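Local coordinates for protein pectate lyase (Bacillus subtilis, PDB 5AMV) that cleaves the alpha-1,4 links of polygalacturonate by elimination, with calcium as cofactor, giving oligosaccharides with unsaturated ends, at residues V123-N128 against F145-D150; R272-V277 against Y294-T299; L345-T350 against I357-A362. All coordinates share one frame; numbering follows the deposited sequence. Where two conformers were deposited one is given.

Overall arrangement
Going from the N terminus, contact 1 comes first. Residues 145-150 return alongside 123-128 and close a loop rich in strand. Contact 2 follows far down the chain, where 294-299 returns beside 272-277 after another loop without helix. Contact 3 closes a short loop between 345-350 and 357-362. The three lie in series, so none encloses or crosses another. Contact 1 sits across the centre of the chain from the other two, its centre about 29 Å from that of contact 2 and about 35 Å from that of contact 3. Contacts 2 and 3 are about 18 Å apart between centres. Contacts 1 and 2 pair parallel strands of successive coils of the beta-helix. Contact 3 ties a later strand to a short helical turn.

Contact 1: residues V123-N128 against F145-D150; sequences VDIPAN and FQIKSD
Gln146 holds CG anti to its backbone N (chi1 179°), while Asp124 turns CG beside its own N (chi1 -64°), and the two side chains run side by side. Gln146 NE2 then donates to Asp124 OD1 at 2.9 Å. The bond is nearly straight and lies in the amide plane, but it meets the carboxylate on its syn side, 32° out of plane. Gln146 OE1 is held by Asn189 on the next strand. Lys148 NZ forms its main salt bridge with Glu48 and a long one, 3.9 Å, with Asp124 OD2. On the face of Val123 and Phe145 the contact is apolar. Ile125 lays CD1 over one face of the Phe145 ring, toward its rim, 3.7 Å from Phe145 CG. Val123 CG2 approaches the same ring, 3.6 Å from Phe145 CD1. Helix 38-45 packs on this side through Leu41 and Leu45. The backbones pair in parallel: Gln146 N donates to Val123 O, and Gln146 O accepts from Ile125 N, each at 2.8 Å. Past strand 145-147, Ser149 OG donates to Ile125 O at 2.7 Å. One water also joins that carbonyl to Lys148 N. Further on, Asn128 N donates to Asp150 O. Such in-register pairing between coils is characteristic of the parallel beta-helix of polysaccharide lyase family 1, here at an outermost strand of a sheet whose strand 226-229 carries the calcium-binding Asp227.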
ATOM      1  N   VAL A 123       4.471   4.474  12.893  1.00  9.28           N
ATOM      2  CA  VAL A 123       3.784   5.514  13.694  1.00  9.30           C
ATOM      3  C   VAL A 123       2.308   5.527  13.342  1.00  9.85           C
ATOM      4  O   VAL A 123       1.950   5.345  12.144  1.00 10.80           O
ATOM      5  CB  VAL A 123       4.386   6.939  13.511  1.00 10.33           C
ATOM      6  CG1 VAL A 123       5.746   6.993  14.193  1.00  9.96           C
ATOM      7  CG2 VAL A 123       4.442   7.337  11.971  1.00  8.70           C
ATOM      8  N   ASP A 124       1.465   5.763  14.347  1.00  9.50           N
ATOM      9  CA  ASP A 124       0.018   5.876  14.136  1.00 10.04           C
ATOM     10  C   ASP A 124      -0.370   7.294  13.829  1.00  9.47           C
ATOM     11  O   ASP A 124       0.080   8.255  14.482  1.00  9.88           O
ATOM     12  CB  ASP A 124      -0.788   5.378  15.333  1.00 11.07           C
ATOM     13  CG  ASP A 124      -0.604   3.861  15.601  1.00 13.67           C
ATOM     14  OD1 ASP A 124      -0.176   3.060  14.723  1.00 13.52           O
ATOM     15  OD2 ASP A 124      -0.885   3.446  16.738  1.00 15.36           O
ATOM     16  N   ILE A 125      -1.220   7.425  12.812  1.00  8.74           N
ATOM     17  CA  ILE A 125      -1.737   8.732  12.420  1.00  8.23           C
ATOM     18  C   ILE A 125      -3.108   8.929  13.094  1.00  9.36           C
ATOM     19  O   ILE A 125      -4.060   8.175  12.802  1.00 10.10           O
ATOM     20  CB  ILE A 125      -1.886   8.870  10.887  1.00  8.20           C
ATOM     21  CG1 ILE A 125      -0.635   8.292  10.156  1.00  6.95           C
ATOM     22  CG2 ILE A 125      -2.203  10.347  10.535  1.00  8.99           C
ATOM     23  CD1 ILE A 125       0.767   8.915  10.561  1.00  7.18           C
ATOM     24  N   PRO A 126      -3.201   9.897  14.017  1.00  8.15           N
ATOM     25  CA  PRO A 126      -4.474  10.070  14.724  1.00  8.81           C
ATOM     26  C   PRO A 126      -5.502  10.772  13.861  1.00  8.81           C
ATOM     27  O   PRO A 126      -5.212  11.254  12.750  1.00  8.75           O
ATOM     28  CB  PRO A 126      -4.085  10.970  15.913  1.00  9.27           C
ATOM     29  CG  PRO A 126      -2.986  11.849  15.370  1.00 12.46           C
ATOM     30  CD  PRO A 126      -2.226  10.967  14.357  1.00  9.01           C
ATOM     31  N   ALA A 127      -6.740  10.800  14.362  1.00  9.53           N
ATOM     32  CA  ALA A 127      -7.860  11.364  13.621  1.00 10.31           C
ATOM     33  C   ALA A 127      -7.690  12.850  13.297  1.00  9.98           C
ATOM     34  O   ALA A 127      -7.046  13.605  14.064  1.00 10.53           O
ATOM     35  CB  ALA A 127      -9.147  11.177  14.449  1.00 11.45           C
ATOM     36  N   ASN A 128      -8.346  13.284  12.214  1.00 10.34           N
ATOM     37  CA  ASN A 128      -8.399  14.700  11.811  1.00 10.02           C
ATOM     38  C   ASN A 128      -7.010  15.262  11.571  1.00 10.49           C
ATOM     39  O   ASN A 128      -6.605  16.279  12.162  1.00 10.75           O
ATOM     40  CB  ASN A 128      -9.152  15.553  12.859  1.00 10.36           C
ATOM     41  CG  ASN A 128     -10.490  14.940  13.259  1.00 11.47           C
ATOM     42  OD1 ASN A 128     -11.285  14.541  12.412  1.00 14.73           O
ATOM     43  ND2 ASN A 128     -10.736  14.842  14.561  1.00 12.66           N
ATOM     44  N   PHE A 145       3.440   4.361   7.984  1.00  6.96           N
ATOM     45  CA  PHE A 145       2.343   5.106   8.630  1.00  7.09           C
ATOM     46  C   PHE A 145       1.174   4.141   8.818  1.00  7.69           C
ATOM     47  O   PHE A 145       0.772   3.496   7.857  1.00  8.31           O
ATOM     48  CB  PHE A 145       1.857   6.284   7.768  1.00  6.74           C
ATOM     49  CG  PHE A 145       2.768   7.495   7.746  1.00  7.77           C
ATOM     50  CD1 PHE A 145       4.027   7.492   8.354  1.00  7.61           C
ATOM     51  CD2 PHE A 145       2.359   8.629   7.013  1.00 11.53           C
ATOM     52  CE1 PHE A 145       4.877   8.635   8.291  1.00  9.10           C
ATOM     53  CE2 PHE A 145       3.186   9.772   6.944  1.00 10.30           C
ATOM     54  CZ  PHE A 145       4.440   9.765   7.570  1.00  8.24           C
ATOM     55  N   GLN A 146       0.641   4.030  10.048  1.00  7.83           N
ATOM     56  CA  GLN A 146      -0.558   3.196  10.262  1.00  6.65           C
ATOM     57  C   GLN A 146      -1.744   4.106  10.552  1.00  8.74           C
ATOM     58  O   GLN A 146      -1.620   5.040  11.338  1.00  8.92           O
ATOM     59  CB  GLN A 146      -0.338   2.201  11.435  1.00  8.08           C
ATOM     60  CG  GLN A 146      -1.597   1.383  11.638  1.00  8.42           C
ATOM     61  CD  GLN A 146      -1.467   0.201  12.589  1.00 13.06           C
ATOM     62  OE1 GLN A 146      -1.794  -0.940  12.205  1.00 16.21           O
ATOM     63  NE2 GLN A 146      -1.043   0.460  13.838  1.00 14.61           N
ATOM     64  N   ILE A 147      -2.867   3.866   9.881  1.00  9.10           N
ATOM     65  CA  ILE A 147      -4.052   4.678  10.106  1.00  8.48           C
ATOM     66  C   ILE A 147      -5.164   3.777  10.627  1.00  8.15           C
ATOM     67  O   ILE A 147      -5.706   2.960   9.872  1.00  8.24           O
ATOM     68  CB  ILE A 147      -4.512   5.494   8.829  1.00  8.89           C
ATOM     69  CG1 ILE A 147      -3.344   6.272   8.225  1.00  9.26           C
ATOM     70  CG2 ILE A 147      -5.680   6.407   9.219  1.00  9.95           C
ATOM     71  CD1 ILE A 147      -3.589   6.712   6.726  1.00 10.19           C
ATOM     72  N   LYS A 148      -5.491   3.911  11.916  1.00  8.54           N
ATOM     73  CA  LYS A 148      -6.611   3.173  12.525  1.00  8.92           C
ATOM     74  C   LYS A 148      -7.776   4.109  12.788  1.00  9.79           C
ATOM     75  O   LYS A 148      -8.859   3.668  13.176  1.00 10.41           O
ATOM     76  CB  LYS A 148      -6.184   2.553  13.885  1.00  9.08           C
ATOM     77  CG  LYS A 148      -4.903   1.748  13.792  1.00  9.27           C
ATOM     78  CD  LYS A 148      -4.560   0.974  15.111  1.00 14.00           C
ATOM     79  CE  LYS A 148      -4.193   1.926  16.242  1.00 20.17           C
ATOM     80  NZ  LYS A 148      -3.988   1.190  17.553  1.00 22.09           N
ATOM     81  N   SER A 149      -7.546   5.388  12.546  1.00  9.85           N
ATOM     82  CA  SER A 149      -8.456   6.454  12.934  1.00 10.32           C
ATOM     83  C   SER A 149      -9.321   6.915  11.755  1.00  9.75           C
ATOM     84  O   SER A 149      -9.218   6.402  10.620  1.00 10.23           O
ATOM     85  CB  SER A 149      -7.596   7.617  13.419  1.00 11.40           C
ATOM     86  OG  SER A 149      -6.729   8.029  12.364  1.00 11.75           O
ATOM     87  N   ASP A 150     -10.170   7.906  12.019  1.00  9.85           N
ATOM     88  CA  ASP A 150     -11.006   8.513  10.993  1.00  9.46           C
ATOM     89  C   ASP A 150     -10.485   9.858  10.551  1.00  8.69           C
ATOM     90  O   ASP A 150     -10.014  10.652  11.366  1.00 10.17           O
ATOM     91  CB  ASP A 150     -12.443   8.689  11.523  1.00  9.04           C
ATOM     92  CG  ASP A 150     -13.436   9.181  10.448  1.00 11.12           C
ATOM     93  OD1 ASP A 150     -13.930   8.314   9.692  1.00 10.59           O
ATOM     94  OD2 ASP A 150     -13.772  10.392  10.363  1.00 12.00           O
TER
HETATM   95  O   HOH W   1      -4.112   5.566  13.761  1.00 10.74           O
HETATM   96  O   HOH W   2     -13.420  12.102  12.631  1.00 31.42           O

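Contact 2: residues R272-V277 against Y294-T299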
ATOM      1  N   ARG A 272      -0.660   5.518 -11.093  1.00  6.62           N
ATOM      2  CA  ARG A 272       0.310   4.928 -12.000  1.00  6.23           C
ATOM      3  C   ARG A 272       1.024   3.777 -11.313  1.00  6.77           C
ATOM      4  O   ARG A 272       1.453   3.949 -10.174  1.00  6.49           O
ATOM      5  CB  ARG A 272       1.324   6.012 -12.401  1.00  6.07           C
ATOM      6  CG  ARG A 272       2.360   5.537 -13.420  1.00  6.10           C
ATOM      7  CD  ARG A 272       3.282   6.724 -13.790  1.00  8.34           C
ATOM      8  NE  ARG A 272       4.235   6.289 -14.817  1.00  8.17           N
ATOM      9  CZ  ARG A 272       5.287   7.007 -15.202  1.00  9.69           C
ATOM     10  NH1 ARG A 272       5.525   8.188 -14.629  1.00 10.35           N
ATOM     11  NH2 ARG A 272       6.082   6.558 -16.157  1.00 11.52           N
ATOM     12  N   TYR A 273       1.116   2.627 -11.994  1.00  5.96           N
ATOM     13  CA  TYR A 273       1.818   1.438 -11.455  1.00  6.13           C
ATOM     14  C   TYR A 273       2.849   1.046 -12.487  1.00  7.13           C
ATOM     15  O   TYR A 273       2.500   0.549 -13.557  1.00  8.19           O
ATOM     16  CB  TYR A 273       0.848   0.256 -11.218  1.00  5.31           C
ATOM     17  CG  TYR A 273      -0.328   0.579 -10.290  1.00  7.24           C
ATOM     18  CD1 TYR A 273      -1.480   1.194 -10.774  1.00  5.09           C
ATOM     19  CD2 TYR A 273      -0.279   0.248  -8.924  1.00  7.27           C
ATOM     20  CE1 TYR A 273      -2.553   1.490  -9.935  1.00  7.55           C
ATOM     21  CE2 TYR A 273      -1.361   0.489  -8.093  1.00  6.16           C
ATOM     22  CZ  TYR A 273      -2.466   1.147  -8.594  1.00  6.48           C
ATOM     23  OH  TYR A 273      -3.540   1.459  -7.805  1.00  6.49           O
ATOM     24  N   LYS A 274       4.122   1.266 -12.169  1.00  6.80           N
ATOM     25  CA  LYS A 274       5.198   0.983 -13.121  1.00  6.31           C
ATOM     26  C   LYS A 274       6.177  -0.008 -12.483  1.00  7.54           C
ATOM     27  O   LYS A 274       6.666   0.194 -11.371  1.00  6.03           O
ATOM     28  CB  LYS A 274       5.936   2.254 -13.475  1.00  7.31           C
ATOM     29  CG  LYS A 274       7.125   1.952 -14.454  1.00  9.06           C
ATOM     30  CD  LYS A 274       7.698   3.217 -15.024  1.00 12.14           C
ATOM     31  CE  LYS A 274       8.833   2.864 -15.946  1.00 14.35           C
ATOM     32  NZ  LYS A 274       9.436   4.023 -16.691  1.00 18.56           N
ATOM     33  N   ASN A 275       6.400  -1.132 -13.148  1.00  7.44           N
ATOM     34  CA  ASN A 275       7.250  -2.176 -12.551  1.00  7.48           C
ATOM     35  C   ASN A 275       6.770  -2.560 -11.145  1.00  7.03           C
ATOM     36  O   ASN A 275       7.540  -2.646 -10.186  1.00  6.70           O
ATOM     37  CB  ASN A 275       8.739  -1.790 -12.582  1.00  8.15           C
ATOM     38  CG  ASN A 275       9.217  -1.484 -13.958  1.00  9.25           C
ATOM     39  OD1 ASN A 275       8.834  -2.147 -14.919  1.00 13.10           O
ATOM     40  ND2 ASN A 275      10.151  -0.544 -14.060  1.00 13.62           N
ATOM     41  N   ILE A 276       5.465  -2.847 -11.100  1.00  6.31           N
ATOM     42  CA  ILE A 276       4.813  -3.434  -9.964  1.00  6.81           C
ATOM     43  C   ILE A 276       4.480  -4.871 -10.353  1.00  7.01           C
ATOM     44  O   ILE A 276       4.000  -5.151 -11.461  1.00  7.36           O
ATOM     45  CB  ILE A 276       3.522  -2.658  -9.656  1.00  5.67           C
ATOM     46  CG1 ILE A 276       3.832  -1.194  -9.216  1.00  7.60           C
ATOM     47  CG2 ILE A 276       2.680  -3.373  -8.538  1.00  5.97           C
ATOM     48  CD1 ILE A 276       4.720  -1.139  -7.918  1.00  6.11           C
ATOM     49  N   VAL A 277       4.817  -5.814  -9.476  1.00  6.62           N
ATOM     50  CA  VAL A 277       4.638  -7.230  -9.802  1.00  6.13           C
ATOM     51  C   VAL A 277       3.167  -7.630  -9.721  1.00  6.62           C
ATOM     52  O   VAL A 277       2.655  -8.276 -10.647  1.00  7.22           O
ATOM     53  CB  VAL A 277       5.495  -8.192  -8.899  1.00  5.89           C
ATOM     54  CG1 VAL A 277       5.193  -9.618  -9.226  1.00  6.31           C
ATOM     55  CG2 VAL A 277       6.976  -7.919  -9.090  1.00  4.80           C
ATOM     56  N   TYR A 294      -3.199   3.577 -14.766  1.00  8.53           N
ATOM     57  CA  TYR A 294      -2.293   3.249 -15.849  1.00  7.80           C
ATOM     58  C   TYR A 294      -1.276   2.255 -15.275  1.00  7.02           C
ATOM     59  O   TYR A 294      -0.657   2.549 -14.245  1.00  7.50           O
ATOM     60  CB  TYR A 294      -1.570   4.476 -16.380  1.00  7.58           C
ATOM     61  CG  TYR A 294      -0.632   4.104 -17.494  1.00  7.47           C
ATOM     62  CD1 TYR A 294      -1.118   3.516 -18.677  1.00  9.02           C
ATOM     63  CD2 TYR A 294       0.738   4.341 -17.368  1.00  8.25           C
ATOM     64  CE1 TYR A 294      -0.288   3.172 -19.690  1.00  9.42           C
ATOM     65  CE2 TYR A 294       1.623   3.986 -18.416  1.00  6.15           C
ATOM     66  CZ  TYR A 294       1.094   3.397 -19.568  1.00  8.26           C
ATOM     67  OH  TYR A 294       1.959   3.052 -20.570  1.00 10.96           O
ATOM     68  N   TYR A 295      -1.161   1.093 -15.910  1.00  6.24           N
ATOM     69  CA  TYR A 295      -0.263   0.026 -15.440  1.00  7.31           C
ATOM     70  C   TYR A 295       0.728  -0.226 -16.554  1.00  7.35           C
ATOM     71  O   TYR A 295       0.343  -0.383 -17.743  1.00  7.69           O
ATOM     72  CB  TYR A 295      -1.054  -1.292 -15.147  1.00  7.05           C
ATOM     73  CG  TYR A 295      -2.275  -1.111 -14.259  1.00  8.91           C
ATOM     74  CD1 TYR A 295      -3.440  -0.557 -14.776  1.00  9.39           C
ATOM     75  CD2 TYR A 295      -2.237  -1.472 -12.901  1.00  8.11           C
ATOM     76  CE1 TYR A 295      -4.578  -0.369 -13.971  1.00  6.72           C
ATOM     77  CE2 TYR A 295      -3.378  -1.262 -12.081  1.00  7.60           C
ATOM     78  CZ  TYR A 295      -4.522  -0.725 -12.644  1.00 11.23           C
ATOM     79  OH  TYR A 295      -5.669  -0.497 -11.902  1.00 12.19           O
ATOM     80  N   GLU A 296       2.028  -0.303 -16.216  1.00  7.36           N
ATOM     81  CA  GLU A 296       3.046  -0.509 -17.268  1.00  7.88           C
ATOM     82  C   GLU A 296       4.181  -1.325 -16.696  1.00  8.00           C
ATOM     83  O   GLU A 296       4.578  -1.134 -15.543  1.00  7.43           O
ATOM     84  CB  GLU A 296       3.600   0.814 -17.814  1.00  8.18           C
ATOM     85  CG  GLU A 296       4.007   1.806 -16.680  1.00  8.65           C
ATOM     86  CD  GLU A 296       4.789   3.008 -17.202  1.00  9.63           C
ATOM     87  OE1 GLU A 296       5.576   2.892 -18.180  1.00 13.82           O
ATOM     88  OE2 GLU A 296       4.674   4.062 -16.578  1.00 10.07           O
ATOM     89  N   GLY A 297       4.694  -2.245 -17.502  1.00  8.03           N
ATOM     90  CA  GLY A 297       5.770  -3.118 -17.059  1.00  8.34           C
ATOM     91  C   GLY A 297       6.091  -4.139 -18.096  1.00  8.64           C
ATOM     92  O   GLY A 297       5.630  -4.042 -19.238  1.00  8.71           O
ATOM     93  N   SER A 298       6.893  -5.118 -17.708  1.00  8.71           N
ATOM     94  CA  SER A 298       7.342  -6.147 -18.615  1.00 10.55           C
ATOM     95  C   SER A 298       7.323  -7.479 -17.872  1.00 10.42           C
ATOM     96  O   SER A 298       7.747  -7.563 -16.711  1.00  9.94           O
ATOM     97  CB  SER A 298       8.791  -5.862 -19.041  1.00 11.04           C
ATOM     98  OG  SER A 298       9.323  -7.040 -19.638  1.00 13.46           O
ATOM     99  N   THR A 299       6.855  -8.535 -18.531  1.00 10.62           N
ATOM    100  CA  THR A 299       6.845  -9.858 -17.884  1.00 12.17           C
ATOM    101  C   THR A 299       8.237 -10.439 -17.861  1.00 12.78           C
ATOM    102  O   THR A 299       8.469 -11.454 -17.192  1.00 13.14           O
ATOM    103  CB  THR A 299       5.942 -10.860 -18.645  1.00 10.85           C
ATOM    104  OG1 THR A 299       6.389 -10.916 -20.007  1.00 11.96           O
ATOM    105  CG2 THR A 299       4.464 -10.407 -18.590  1.00 13.03           C
TER
HETATM  106  O   HOH W   3       7.257   4.840 -18.581  1.00 15.51           O
HETATM  107  O   HOH W   4      -5.465  -0.153  -9.353  1.00 10.43           O
HETATM  108  O   HOH W   5       7.706  -4.763 -14.850  1.00 19.04           O
HETATM  109  O   HOH W   6       3.205  -2.248 -13.148  1.00 13.01           O
HETATM  110  O   HOH W   7       4.803  -4.166 -13.942  1.00 17.33           O
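Strands 272-274 and 294-296 run parallel, 4° apart with axes 4.8 Å from each other, and pair Arg272 with Tyr294, Tyr273 with Tyr295 and Lys274 with Glu296. Tyr273 uses both backbone groups: Tyr273 N donates to Tyr294 O, and Tyr273 O accepts from Glu296 N at 2.8 Å. Asn275 N, at the corner of the chain, donates to Glu296 O. The Arg272 side chain is extended as far as NE and grips Glu296 side-on. Arg272 NE and NH2 both donate to Glu296 OE2, each at 2.9 Å, forming a salt bridge, and that oxygen lies in the guanidinium plane. Lys274 CD rests 3.5 Å from Glu296 OE2. A water accepts from Lys274 NZ and donates to Glu296 OE1 at 2.6 Å. On the other face, the Tyr273 and Tyr295 rings are near parallel but slid apart, so they barely overlap. Tyr273 CD1 comes within 3.4 Å of Tyr295 CE2. Tyr242 continues this row of rings beyond Tyr273, while Tyr295 OH bonds to Trp310 NE1. An alanine in place of Glu296 would probably leave the Arg272 guanidinium without this carboxylate and free to turn, with Lys274 losing the acid beside it. The chemistry thus divides by face. Two basic residues flank one carboxylate, which would favour its charged form, while on the opposite face tyrosine rings of successive coils lie side by side.

Contact 3: residues L345-T350 against I357-A362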
ATOM      1  N   LEU A 345     -16.189  -9.814 -11.704  1.00 11.18           N
ATOM      2  CA  LEU A 345     -15.424  -8.599 -11.999  1.00 10.73           C
ATOM      3  C   LEU A 345     -16.222  -7.827 -13.034  1.00 11.26           C
ATOM      4  O   LEU A 345     -16.561  -8.367 -14.113  1.00 11.22           O
ATOM      5  CB  LEU A 345     -14.016  -8.915 -12.515  1.00  9.14           C
ATOM      6  CG  LEU A 345     -13.221  -7.774 -13.180  1.00 10.47           C
ATOM      7  CD1 LEU A 345     -12.831  -6.687 -12.107  1.00  8.99           C
ATOM      8  CD2 LEU A 345     -11.998  -8.339 -13.858  1.00  9.14           C
ATOM      9  N   TYR A 346     -16.556  -6.585 -12.715  1.00 10.92           N
ATOM     10  CA  TYR A 346     -17.054  -5.690 -13.747  1.00 11.25           C
ATOM     11  C   TYR A 346     -15.858  -4.958 -14.328  1.00 11.78           C
ATOM     12  O   TYR A 346     -15.137  -4.315 -13.589  1.00 10.15           O
ATOM     13  CB  TYR A 346     -18.035  -4.646 -13.175  1.00 12.13           C
ATOM     14  CG  TYR A 346     -18.600  -3.694 -14.207  1.00 13.56           C
ATOM     15  CD1 TYR A 346     -17.867  -2.601 -14.678  1.00 12.15           C
ATOM     16  CD2 TYR A 346     -19.864  -3.908 -14.748  1.00 15.87           C
ATOM     17  CE1 TYR A 346     -18.378  -1.765 -15.659  1.00 15.47           C
ATOM     18  CE2 TYR A 346     -20.391  -3.068 -15.701  1.00 16.93           C
ATOM     19  CZ  TYR A 346     -19.656  -2.004 -16.159  1.00 17.16           C
ATOM     20  OH  TYR A 346     -20.175  -1.191 -17.135  1.00 20.77           O
ATOM     21  N   ASP A 347     -15.655  -5.037 -15.639  1.00 12.04           N
ATOM     22  CA  ASP A 347     -14.704  -4.124 -16.266  1.00 11.62           C
ATOM     23  C   ASP A 347     -15.208  -3.656 -17.621  1.00 12.20           C
ATOM     24  O   ASP A 347     -15.735  -4.437 -18.424  1.00 13.02           O
ATOM     25  CB  ASP A 347     -13.233  -4.657 -16.323  1.00 13.46           C
ATOM     26  CG  ASP A 347     -13.017  -5.668 -17.401  1.00 13.55           C
ATOM     27  OD1 ASP A 347     -13.598  -6.761 -17.285  1.00 14.67           O
ATOM     28  OD2 ASP A 347     -12.262  -5.393 -18.353  1.00 12.59           O
ATOM     29  N   SER A 348     -15.062  -2.367 -17.830  1.00 11.28           N
ATOM     30  CA  SER A 348     -15.436  -1.732 -19.085  0.50 11.49           C
ATOM     31  C   SER A 348     -14.310  -0.797 -19.527  1.00 12.42           C
ATOM     32  O   SER A 348     -13.638  -0.170 -18.710  1.00 11.99           O
ATOM     33  CB  SER A 348     -16.791  -0.993 -18.964  0.50 11.67           C
ATOM     34  OG  SER A 348     -16.731   0.214 -18.200  0.50  8.75           O
ATOM     35  N   GLY A 349     -14.104  -0.697 -20.819  1.00 11.29           N
ATOM     36  CA  GLY A 349     -13.123   0.231 -21.354  1.00 11.73           C
ATOM     37  C   GLY A 349     -11.666  -0.132 -21.089  1.00  9.85           C
ATOM     38  O   GLY A 349     -10.792   0.735 -21.242  1.00 11.38           O
ATOM     39  N   THR A 350     -11.404  -1.379 -20.691  1.00 10.20           N
ATOM     40  CA  THR A 350     -10.026  -1.806 -20.439  1.00  9.57           C
ATOM     41  C   THR A 350      -9.216  -1.856 -21.740  1.00 10.01           C
ATOM     42  O   THR A 350      -9.656  -2.471 -22.719  1.00  9.15           O
ATOM     43  CB  THR A 350     -10.006  -3.186 -19.724  1.00  9.64           C
ATOM     44  OG1 THR A 350     -10.797  -3.113 -18.536  1.00  9.83           O
ATOM     45  CG2 THR A 350      -8.537  -3.645 -19.410  1.00  7.80           C
ATOM     46  N   ILE A 357     -10.139  -4.768 -24.498  1.00  9.62           N
ATOM     47  CA  ILE A 357     -10.295  -6.145 -24.052  1.00  9.32           C
ATOM     48  C   ILE A 357     -11.370  -6.165 -22.985  1.00 10.63           C
ATOM     49  O   ILE A 357     -11.778  -5.112 -22.501  1.00 11.08           O
ATOM     50  CB  ILE A 357      -8.989  -6.787 -23.458  1.00  9.02           C
ATOM     51  CG1 ILE A 357      -8.471  -6.001 -22.254  1.00  8.11           C
ATOM     52  CG2 ILE A 357      -7.895  -6.859 -24.552  1.00  8.43           C
ATOM     53  CD1 ILE A 357      -7.602  -6.847 -21.311  1.00 10.09           C
ATOM     54  N   ASN A 358     -11.792  -7.377 -22.636  1.00 10.80           N
ATOM     55  CA  ASN A 358     -12.655  -7.539 -21.467  0.62 11.34           C
ATOM     56  C   ASN A 358     -12.046  -8.580 -20.579  1.00 11.75           C
ATOM     57  O   ASN A 358     -12.105  -9.794 -20.816  1.00 10.71           O
ATOM     58  CB  ASN A 358     -14.116  -7.883 -21.762  0.62 12.16           C
ATOM     59  CG  ASN A 358     -14.992  -7.652 -20.534  0.62 10.59           C
ATOM     60  OD1 ASN A 358     -15.040  -8.487 -19.624  0.62  8.83           O
ATOM     61  ND2 ASN A 358     -15.612  -6.467 -20.466  0.62 15.56           N
ATOM     62  N   ALA A 359     -11.432  -8.086 -19.512  1.00 11.08           N
ATOM     63  CA  ALA A 359     -10.671  -8.959 -18.612  1.00 10.88           C
ATOM     64  C   ALA A 359     -11.532  -9.999 -17.904  1.00 10.75           C
ATOM     65  O   ALA A 359     -11.138 -11.154 -17.722  1.00 10.46           O
ATOM     66  CB  ALA A 359      -9.947  -8.078 -17.546  1.00 12.58           C
ATOM     67  N   SER A 360     -12.694  -9.540 -17.458  1.00  9.98           N
ATOM     68  CA  SER A 360     -13.631 -10.398 -16.749  1.00  9.75           C
ATOM     69  C   SER A 360     -14.073 -11.570 -17.653  1.00 10.24           C
ATOM     70  O   SER A 360     -13.938 -12.720 -17.280  1.00 10.00           O
ATOM     71  CB  SER A 360     -14.851  -9.568 -16.385  1.00 10.31           C
ATOM     72  OG  SER A 360     -15.728 -10.343 -15.627  1.00 10.01           O
ATOM     73  N   ALA A 361     -14.495 -11.228 -18.867  1.00 11.25           N
ATOM     74  CA  ALA A 361     -15.010 -12.198 -19.816  1.00 11.79           C
ATOM     75  C   ALA A 361     -13.904 -13.177 -20.196  1.00 12.35           C
ATOM     76  O   ALA A 361     -14.151 -14.374 -20.356  1.00 13.21           O
ATOM     77  CB  ALA A 361     -15.520 -11.480 -21.048  1.00 12.57           C
ATOM     78  N   ALA A 362     -12.680 -12.661 -20.329  1.00 12.85           N
ATOM     79  CA  ALA A 362     -11.509 -13.476 -20.702  1.00 12.54           C
ATOM     80  C   ALA A 362     -11.184 -14.542 -19.661  1.00 13.45           C
ATOM     81  O   ALA A 362     -10.471 -15.541 -19.931  1.00 15.32           O
ATOM     82  CB  ALA A 362     -10.289 -12.564 -20.980  1.00 13.63           C
TER
HETATM   83  O   HOH W   8     -13.262  -3.793 -20.558  1.00  9.51           O
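Asp347 points its side chain at the start of a short, weakly bonded helical turn at about 359-362. Its CB carries CG between the backbone N and the carbonyl carbon (chi1 77°). Asp347 CG lies 3.6 Å from Ala359 N, and the carboxylate reaches two successive backbone N-H groups. Asp347 OD1 accepts from Ser360 N at 2.9 Å, on the syn side and 33° out of plane. Asp347 OD2 accepts from Ala359 N at 3.0 Å, again on the syn side, and lies 3.6 Å from Ala359 CB. The anti lone pair of Asp347 OD2 takes the hydroxyl of Thr350 OG1 at 2.7 Å, and a water donates to this oxygen as well. That water also donates to Ile357 O and accepts from Thr350 N. Several donors therefore hold the buried carboxylate, and the nearby helix start may slightly favour its negative charge. In the conformer given, Asn358 OD1 caps the same turn by accepting from Ala361 N. At one end of the contact Ser360 OG donates to Leu345 O at 2.6 Å. At the other, Ile357 N donates to Thr350 O, and Thr350 CG2 packs 3.7 Å from Ile357 CG1. Trp310 packs on Leu345, Asp347 and Thr350. Strand 346-348 pairs in parallel with strand 317-326, so a late beta-helix strand receives, through Asp347, the first N-H groups of a helical turn with Asn358 at its N-cap position.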